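Local coordinates for translation initiation factor eIF2b-like protein (Chaetomium thermophilum, PDB 4ZEM) that serves as the beta subunit of the decameric factor eIF2B, which probably promotes guanine-nucleotide exchange on eIF2 during translation initiation, at residues S285-A290 with D350-D355. Sequence-based numbering, arbitrary orientation.
Sequences SGACIA and DYIPPD
S285 leaves strand 281-284 with its backbone laid against the carboxylate of D350, its CA 3.5 Å from CG of that aspartate. The serine hydroxyl turns to other partners, N225 and, weakly, the carbonyl of T348. G286, the N-cap residue of helix 287-296, donates a hydrogen bond across the contact: its N lies 2.7 Å from OD2 of D350. The bond is nearly straight at the hydrogen (168°), yet the N-H descends on OD2 from well above the carboxylate plane, 62° out of it. D350 reaches it with CG anti to its own carbonyl carbon, beside the backbone N (chi1 -82°). Past the cap the contact is mostly apolar. The methyl of A287 meets the tip of I352, CB to CD1 4.2 Å, and F270 of strand 267-271 also packs on this alanine. C288 directs its side chain at the strand: its CB lies 4.1 Å from CG1 of I352, while SG, anti to the backbone N, comes 3.5 Å from O of Y351 and also touches CD of P353. An alanine in place of D350 would probably leave the G286 N-H without its carboxylate partner and the turn into the helix less firmly fixed. Strand 349-352, an outer strand of a three-stranded antiparallel sheet beside 281-284, thus also meets the start of the helix that follows 281-284, where the negative carboxylate would be expected to interact favourably with the helix dipole.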
ATOM      1  N   SER A 285     -13.442   9.257   5.962  1.00 49.76           N
ATOM      2  CA  SER A 285     -14.841   9.667   5.897  1.00 61.45           C
ATOM      3  C   SER A 285     -14.951  11.177   5.662  1.00 62.61           C
ATOM      4  O   SER A 285     -14.201  11.970   6.241  1.00 56.27           O
ATOM      5  CB  SER A 285     -15.589   9.264   7.170  1.00 68.35           C
ATOM      6  OG  SER A 285     -14.805   9.491   8.325  1.00 89.59           O
ATOM      7  N   GLY A 286     -15.885  11.558   4.796  1.00 65.91           N
ATOM      8  CA  GLY A 286     -16.117  12.948   4.456  1.00 48.59           C
ATOM      9  C   GLY A 286     -15.324  13.422   3.254  1.00 66.24           C
ATOM     10  O   GLY A 286     -15.576  14.508   2.728  1.00 69.01           O
ATOM     11  N   ALA A 287     -14.371  12.609   2.809  1.00 61.61           N
ATOM     12  CA  ALA A 287     -13.554  12.957   1.651  1.00 57.91           C
ATOM     13  C   ALA A 287     -14.377  13.014   0.366  1.00 56.06           C
ATOM     14  O   ALA A 287     -14.132  13.851  -0.500  1.00 58.59           O
ATOM     15  CB  ALA A 287     -12.408  11.966   1.497  1.00 44.67           C
ATOM     16  N   CYS A 288     -15.355  12.123   0.250  1.00 53.77           N
ATOM     17  CA  CYS A 288     -16.204  12.073  -0.934  1.00 62.23           C
ATOM     18  C   CYS A 288     -16.978  13.377  -1.138  1.00 66.79           C
ATOM     19  O   CYS A 288     -17.160  13.834  -2.266  1.00 70.60           O
ATOM     20  CB  CYS A 288     -17.167  10.891  -0.844  1.00 49.34           C
ATOM     21  SG  CYS A 288     -18.126  10.621  -2.345  1.00 66.90           S
ATOM     22  N   ILE A 289     -17.426  13.971  -0.039  1.00 66.62           N
ATOM     23  CA  ILE A 289     -18.122  15.246  -0.096  1.00 66.99           C
ATOM     24  C   ILE A 289     -17.190  16.338  -0.624  1.00 64.19           C
ATOM     25  O   ILE A 289     -17.586  17.168  -1.440  1.00 66.99           O
ATOM     26  CB  ILE A 289     -18.676  15.645   1.288  1.00 73.15           C
ATOM     27  CG1 ILE A 289     -19.536  14.514   1.852  1.00 81.53           C
ATOM     28  CG2 ILE A 289     -19.490  16.927   1.195  1.00 77.44           C
ATOM     29  CD1 ILE A 289     -20.146  14.812   3.204  1.00 89.30           C
ATOM     30  N   ALA A 290     -15.952  16.335  -0.146  1.00 57.19           N
ATOM     31  CA  ALA A 290     -14.960  17.302  -0.597  1.00 53.51           C
ATOM     32  C   ALA A 290     -14.632  17.074  -2.068  1.00 58.69           C
ATOM     33  O   ALA A 290     -14.426  18.025  -2.832  1.00 58.76           O
ATOM     34  CB  ALA A 290     -13.704  17.213   0.254  1.00 43.24           C
ATOM     35  N   ASP A 350     -14.826   6.311   3.541  1.00 61.14           N
ATOM     36  CA  ASP A 350     -15.760   6.612   2.477  1.00 59.12           C
ATOM     37  C   ASP A 350     -15.200   6.090   1.176  1.00 55.88           C
ATOM     38  O   ASP A 350     -14.026   5.742   1.079  1.00 53.37           O
ATOM     39  CB  ASP A 350     -16.020   8.114   2.362  1.00 70.23           C
ATOM     40  CG  ASP A 350     -17.050   8.606   3.346  1.00 91.43           C
ATOM     41  OD1 ASP A 350     -17.558   7.799   4.160  1.00107.27           O
ATOM     42  OD2 ASP A 350     -17.357   9.812   3.295  1.00 89.55           O
ATOM     43  N   TYR A 351     -16.069   6.001   0.185  1.00 56.55           N
ATOM     44  CA  TYR A 351     -15.682   5.534  -1.125  1.00 54.22           C
ATOM     45  C   TYR A 351     -15.831   6.680  -2.117  1.00 60.84           C
ATOM     46  O   TYR A 351     -16.831   7.396  -2.107  1.00 67.57           O
ATOM     47  CB  TYR A 351     -16.524   4.325  -1.529  1.00 57.13           C
ATOM     48  CG  TYR A 351     -16.435   3.959  -2.988  1.00 60.21           C
ATOM     49  CD1 TYR A 351     -15.396   3.165  -3.458  1.00 55.96           C
ATOM     50  CD2 TYR A 351     -17.407   4.375  -3.891  1.00 57.10           C
ATOM     51  CE1 TYR A 351     -15.311   2.816  -4.793  1.00 59.47           C
ATOM     52  CE2 TYR A 351     -17.334   4.028  -5.227  1.00 56.41           C
ATOM     53  CZ  TYR A 351     -16.283   3.246  -5.673  1.00 66.61           C
ATOM     54  OH  TYR A 351     -16.195   2.894  -7.000  1.00 56.72           O
ATOM     55  N   ILE A 352     -14.823   6.877  -2.952  1.00 56.88           N
ATOM     56  CA  ILE A 352     -14.922   7.883  -3.993  1.00 51.62           C
ATOM     57  C   ILE A 352     -14.966   7.175  -5.336  1.00 53.37           C
ATOM     58  O   ILE A 352     -14.042   6.437  -5.675  1.00 50.73           O
ATOM     59  CB  ILE A 352     -13.737   8.861  -3.946  1.00 47.15           C
ATOM     60  CG1 ILE A 352     -13.747   9.637  -2.630  1.00 46.30           C
ATOM     61  CG2 ILE A 352     -13.770   9.804  -5.142  1.00 45.45           C
ATOM     62  CD1 ILE A 352     -12.694  10.706  -2.550  1.00 51.38           C
ATOM     63  N   PRO A 353     -16.041   7.392  -6.108  1.00 64.29           N
ATOM     64  CA  PRO A 353     -16.151   6.787  -7.438  1.00 50.16           C
ATOM     65  C   PRO A 353     -15.149   7.436  -8.401  1.00 55.64           C
ATOM     66  O   PRO A 353     -14.720   8.566  -8.154  1.00 51.20           O
ATOM     67  CB  PRO A 353     -17.606   7.063  -7.832  1.00 53.48           C
ATOM     68  CG  PRO A 353     -17.992   8.255  -7.051  1.00 53.82           C
ATOM     69  CD  PRO A 353     -17.220   8.207  -5.766  1.00 64.85           C
ATOM     70  N   PRO A 354     -14.758   6.723  -9.469  1.00 56.12           N
ATOM     71  CA  PRO A 354     -13.713   7.215 -10.381  1.00 53.98           C
ATOM     72  C   PRO A 354     -14.034   8.544 -11.087  1.00 53.97           C
ATOM     73  O   PRO A 354     -13.106   9.279 -11.435  1.00 50.03           O
ATOM     74  CB  PRO A 354     -13.590   6.077 -11.404  1.00 46.33           C
ATOM     75  CG  PRO A 354     -14.910   5.354 -11.328  1.00 49.42           C
ATOM     76  CD  PRO A 354     -15.269   5.402  -9.881  1.00 49.47           C
ATOM     77  N   ASP A 355     -15.311   8.849 -11.292  1.00 48.50           N
ATOM     78  CA  ASP A 355     -15.702  10.104 -11.934  1.00 60.55           C
ATOM     79  C   ASP A 355     -15.227  11.335 -11.158  1.00 61.93           C
ATOM     80  O   ASP A 355     -14.926  12.367 -11.753  1.00 75.00           O
ATOM     81  CB  ASP A 355     -17.217  10.153 -12.134  1.00 60.20           C
ATOM     82  CG  ASP A 355     -17.638   9.587 -13.477  1.00 93.44           C
ATOM     83  OD1 ASP A 355     -16.784   8.974 -14.153  1.00 99.71           O
ATOM     84  OD2 ASP A 355     -18.815   9.758 -13.865  1.00109.11           O
TER